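Long-range contact in adhesin LabA (Helicobacter pylori, PDB 6GMM), which probably mediates attachment of the bacterium to the gastric mucosa by recognising LacdiNAc glycans: residues L66-Q74 and W347-G355. Residues are numbered along the deposited sequence; the frame is centred on the assembly and turned at random.
Sequences LNAAAGLWQ and WGAGCAYVG
A type I beta turn, G350 to Y353, lies against one face of helix 57-76, its backbone nearest the helix where the CA atoms of G71 and C351 stand 4.0 Å apart. This is a buried helix-to-turn contact in the largely helical adhesin exodomain, and it illustrates how two amide side chains of one helix, on either side of G71 in sequence, can hold a turn and the residue before it through the main chain. N67 receives the amide of G350 on OD1, N to OD1 3.1 Å, in a nearly straight bond (170°) whose donor is tilted from the carbonyl plane. Two turns further along the helix, Q74 swings its CG beside its own backbone N (chi1 -75°) and stays extended beyond it, which carries the amide across to the start of the turn. Its NE2 donates an N-H bond to A349 O at 3.2 Å, with that acceptor close to the amide plane; the strongest polar partner of the Q74 side chain is Y138 OH on helix 128-145. The amide of C351 also points to Q74 OE1, but this bond is doubtful, because OE1 is modelled too near C351 SG. Lacking a side chain, G71 lets C351 N come to 3.5 Å from G71 CA, while the disulfide to C326 ties the turn to the chain just before helix 327-330. Past the turn, where helix 354-366 begins, V354 rests its CG2 methyl on N67 O at 3.3 Å.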
ATOM      1  N   LEU A  66     -11.232   2.732   1.942  1.00 19.40           N
ATOM      2  CA  LEU A  66     -12.427   3.350   2.571  1.00 18.62           C
ATOM      3  C   LEU A  66     -13.713   3.098   1.769  1.00 24.05           C
ATOM      4  O   LEU A  66     -14.685   2.554   2.312  1.00 26.66           O
ATOM      5  CB  LEU A  66     -12.203   4.856   2.831  1.00 17.91           C
ATOM      6  CG  LEU A  66     -10.977   5.240   3.665  1.00 19.66           C
ATOM      7  CD1 LEU A  66     -10.839   6.730   3.759  1.00 19.21           C
ATOM      8  CD2 LEU A  66     -11.003   4.611   5.062  1.00 21.68           C
ATOM      9  N   ASN A  67     -13.701   3.441   0.469  1.00 19.47           N
ATOM     10  CA  ASN A  67     -14.822   3.207  -0.441  1.00 18.60           C
ATOM     11  C   ASN A  67     -15.162   1.727  -0.466  1.00 20.33           C
ATOM     12  O   ASN A  67     -16.332   1.369  -0.526  1.00 20.76           O
ATOM     13  CB  ASN A  67     -14.470   3.669  -1.846  1.00 18.34           C
ATOM     14  CG  ASN A  67     -14.440   5.169  -2.000  1.00 39.30           C
ATOM     15  OD1 ASN A  67     -15.266   5.896  -1.446  1.00 28.33           O
ATOM     16  ND2 ASN A  67     -13.488   5.670  -2.766  1.00 27.83           N
ATOM     17  N   ALA A  68     -14.171   0.852  -0.413  1.00 17.64           N
ATOM     18  CA  ALA A  68     -14.531  -0.566  -0.421  1.00 17.69           C
ATOM     19  C   ALA A  68     -15.147  -1.015   0.912  1.00 18.61           C
ATOM     20  O   ALA A  68     -16.048  -1.857   0.892  1.00 18.43           O
ATOM     21  CB  ALA A  68     -13.353  -1.435  -0.830  1.00 17.66           C
ATOM     22  N   ALA A  69     -14.750  -0.403   2.054  1.00 17.09           N
ATOM     23  CA  ALA A  69     -15.370  -0.806   3.330  1.00 17.14           C
ATOM     24  C   ALA A  69     -16.808  -0.277   3.426  1.00 23.37           C
ATOM     25  O   ALA A  69     -17.716  -1.045   3.744  1.00 22.85           O
ATOM     26  CB  ALA A  69     -14.546  -0.350   4.510  1.00 17.17           C
ATOM     27  N   ALA A  70     -17.022   1.017   3.079  1.00 21.00           N
ATOM     28  CA  ALA A  70     -18.336   1.653   3.071  1.00 19.91           C
ATOM     29  C   ALA A  70     -19.239   0.992   2.022  1.00 25.01           C
ATOM     30  O   ALA A  70     -20.413   0.751   2.289  1.00 29.55           O
ATOM     31  CB  ALA A  70     -18.205   3.148   2.797  1.00 20.06           C
ATOM     32  N   GLY A  71     -18.691   0.706   0.858  1.00 21.02           N
ATOM     33  CA  GLY A  71     -19.418   0.066  -0.235  1.00 21.77           C
ATOM     34  C   GLY A  71     -19.969  -1.309   0.117  1.00 22.37           C
ATOM     35  O   GLY A  71     -21.104  -1.606  -0.254  1.00 21.22           O
ATOM     36  N   LEU A  72     -19.183  -2.175   0.832  1.00 18.86           N
ATOM     37  CA  LEU A  72     -19.688  -3.508   1.208  1.00 18.81           C
ATOM     38  C   LEU A  72     -20.931  -3.306   2.078  1.00 21.36           C
ATOM     39  O   LEU A  72     -21.985  -3.837   1.753  1.00 20.44           O
ATOM     40  CB  LEU A  72     -18.651  -4.412   1.910  1.00 18.60           C
ATOM     41  CG  LEU A  72     -19.085  -5.885   2.206  1.00 22.18           C
ATOM     42  CD1 LEU A  72     -19.133  -6.724   0.938  1.00 24.48           C
ATOM     43  CD2 LEU A  72     -18.135  -6.569   3.201  1.00 20.32           C
ATOM     44  N   TRP A  73     -20.810  -2.448   3.113  1.00 19.39           N
ATOM     45  CA  TRP A  73     -21.879  -2.122   4.031  1.00 20.13           C
ATOM     46  C   TRP A  73     -23.075  -1.573   3.286  1.00 23.14           C
ATOM     47  O   TRP A  73     -24.173  -2.062   3.519  1.00 24.58           O
ATOM     48  CB  TRP A  73     -21.389  -1.134   5.090  1.00 20.04           C
ATOM     49  CG  TRP A  73     -22.452  -0.691   6.059  1.00 21.55           C
ATOM     50  CD1 TRP A  73     -22.918   0.577   6.237  1.00 24.32           C
ATOM     51  CD2 TRP A  73     -23.205  -1.523   6.959  1.00 21.92           C
ATOM     52  NE1 TRP A  73     -23.865   0.600   7.234  1.00 22.27           N
ATOM     53  CE2 TRP A  73     -24.061  -0.674   7.694  1.00 24.23           C
ATOM     54  CE3 TRP A  73     -23.166  -2.893   7.287  1.00 23.82           C
ATOM     55  CZ2 TRP A  73     -24.934  -1.159   8.679  1.00 23.89           C
ATOM     56  CZ3 TRP A  73     -24.020  -3.367   8.269  1.00 25.56           C
ATOM     57  CH2 TRP A  73     -24.912  -2.510   8.933  1.00 25.54           C
ATOM     58  N   GLN A  74     -22.877  -0.620   2.359  1.00 18.99           N
ATOM     59  CA  GLN A  74     -23.996  -0.080   1.582  1.00 19.49           C
ATOM     60  C   GLN A  74     -24.678  -1.117   0.705  1.00 24.26           C
ATOM     61  O   GLN A  74     -25.891  -1.064   0.554  1.00 26.05           O
ATOM     62  CB  GLN A  74     -23.579   1.091   0.693  1.00 19.85           C
ATOM     63  CG  GLN A  74     -23.346   2.385   1.453  1.00 20.09           C
ATOM     64  CD  GLN A  74     -22.552   3.393   0.650  1.00 28.50           C
ATOM     65  OE1 GLN A  74     -22.029   3.115  -0.426  1.00 19.34           O
ATOM     66  NE2 GLN A  74     -22.468   4.611   1.140  1.00 19.55           N
ATOM     67  N   TRP A 347     -22.894  11.999   0.788  1.00 45.86           N
ATOM     68  CA  TRP A 347     -23.012  10.783  -0.028  1.00 45.43           C
ATOM     69  C   TRP A 347     -21.782  10.591  -0.909  1.00 46.22           C
ATOM     70  O   TRP A 347     -21.861   9.964  -1.966  1.00 46.09           O
ATOM     71  CB  TRP A 347     -24.262  10.821  -0.928  1.00 45.28           C
ATOM     72  CG  TRP A 347     -25.563  11.001  -0.234  1.00 46.09           C
ATOM     73  CD1 TRP A 347     -26.043  10.279   0.817  1.00 48.28           C
ATOM     74  CD2 TRP A 347     -26.612  11.884  -0.631  1.00 46.98           C
ATOM     75  NE1 TRP A 347     -27.326  10.681   1.118  1.00 48.14           N
ATOM     76  CE2 TRP A 347     -27.696  11.673   0.251  1.00 50.32           C
ATOM     77  CE3 TRP A 347     -26.748  12.828  -1.659  1.00 49.55           C
ATOM     78  CZ2 TRP A 347     -28.895  12.380   0.145  1.00 50.37           C
ATOM     79  CZ3 TRP A 347     -27.937  13.533  -1.760  1.00 51.95           C
ATOM     80  CH2 TRP A 347     -28.991  13.310  -0.862  1.00 52.21           C
ATOM     81  N   GLY A 348     -20.671  11.145  -0.462  1.00 40.99           N
ATOM     82  CA  GLY A 348     -19.391  11.117  -1.157  1.00 39.65           C
ATOM     83  C   GLY A 348     -18.668   9.790  -1.182  1.00 38.83           C
ATOM     84  O   GLY A 348     -17.873   9.569  -2.087  1.00 38.77           O
ATOM     85  N   ALA A 349     -18.922   8.900  -0.216  1.00 32.71           N
ATOM     86  CA  ALA A 349     -18.200   7.626  -0.120  1.00 31.74           C
ATOM     87  C   ALA A 349     -18.994   6.383  -0.473  1.00 35.47           C
ATOM     88  O   ALA A 349     -20.214   6.368  -0.345  1.00 34.63           O
ATOM     89  CB  ALA A 349     -17.629   7.471   1.283  1.00 31.83           C
ATOM     90  N   GLY A 350     -18.284   5.322  -0.843  1.00 32.87           N
ATOM     91  CA  GLY A 350     -18.902   4.025  -1.086  1.00 33.20           C
ATOM     92  C   GLY A 350     -18.941   3.454  -2.484  1.00 36.94           C
ATOM     93  O   GLY A 350     -18.157   3.831  -3.366  1.00 34.59           O
ATOM     94  N   CYS A 351     -19.888   2.511  -2.664  1.00 33.71           N
ATOM     95  CA  CYS A 351     -20.119   1.677  -3.848  1.00 35.17           C
ATOM     96  C   CYS A 351     -20.291   2.458  -5.149  1.00 37.23           C
ATOM     97  O   CYS A 351     -20.021   1.901  -6.214  1.00 37.83           O
ATOM     98  CB  CYS A 351     -21.287   0.730  -3.601  1.00 37.54           C
ATOM     99  SG  CYS A 351     -22.693   1.510  -2.766  1.00 42.51           S
ATOM    100  N   ALA A 352     -20.673   3.747  -5.075  1.00 30.75           N
ATOM    101  CA  ALA A 352     -20.830   4.602  -6.259  1.00 31.05           C
ATOM    102  C   ALA A 352     -19.472   4.960  -6.885  1.00 35.16           C
ATOM    103  O   ALA A 352     -19.395   5.260  -8.086  1.00 35.85           O
ATOM    104  CB  ALA A 352     -21.534   5.881  -5.863  1.00 31.59           C
ATOM    105  N   TYR A 353     -18.418   5.001  -6.052  1.00 29.46           N
ATOM    106  CA  TYR A 353     -17.082   5.428  -6.472  1.00 28.95           C
ATOM    107  C   TYR A 353     -15.998   4.377  -6.277  1.00 32.93           C
ATOM    108  O   TYR A 353     -14.833   4.729  -6.307  1.00 30.39           O
ATOM    109  CB  TYR A 353     -16.722   6.750  -5.742  1.00 29.24           C
ATOM    110  CG  TYR A 353     -17.735   7.839  -6.019  1.00 30.98           C
ATOM    111  CD1 TYR A 353     -17.727   8.536  -7.226  1.00 34.31           C
ATOM    112  CD2 TYR A 353     -18.739   8.129  -5.108  1.00 30.84           C
ATOM    113  CE1 TYR A 353     -18.689   9.503  -7.512  1.00 34.21           C
ATOM    114  CE2 TYR A 353     -19.725   9.077  -5.393  1.00 33.17           C
ATOM    115  CZ  TYR A 353     -19.695   9.762  -6.600  1.00 39.76           C
ATOM    116  OH  TYR A 353     -20.630  10.722  -6.894  1.00 38.59           O
ATOM    117  N   VAL A 354     -16.354   3.093  -6.088  1.00 31.58           N
ATOM    118  CA  VAL A 354     -15.342   2.040  -5.895  1.00 31.50           C
ATOM    119  C   VAL A 354     -14.575   1.782  -7.200  1.00 34.90           C
ATOM    120  O   VAL A 354     -13.339   1.797  -7.199  1.00 33.13           O
ATOM    121  CB  VAL A 354     -15.964   0.758  -5.277  1.00 36.78           C
ATOM    122  CG1 VAL A 354     -15.069  -0.459  -5.455  1.00 36.50           C
ATOM    123  CG2 VAL A 354     -16.286   0.963  -3.800  1.00 36.27           C
ATOM    124  N   GLY A 355     -15.324   1.605  -8.290  1.00 33.50           N
ATOM    125  CA  GLY A 355     -14.813   1.341  -9.634  1.00 34.76           C
ATOM    126  C   GLY A 355     -13.843   2.364 -10.198  1.00 40.62           C
ATOM    127  O   GLY A 355     -12.824   1.991 -10.783  1.00 41.96           O
TER
HETATM  128  O   HOH W   1     -23.038   7.026  -0.176  1.00 46.61           O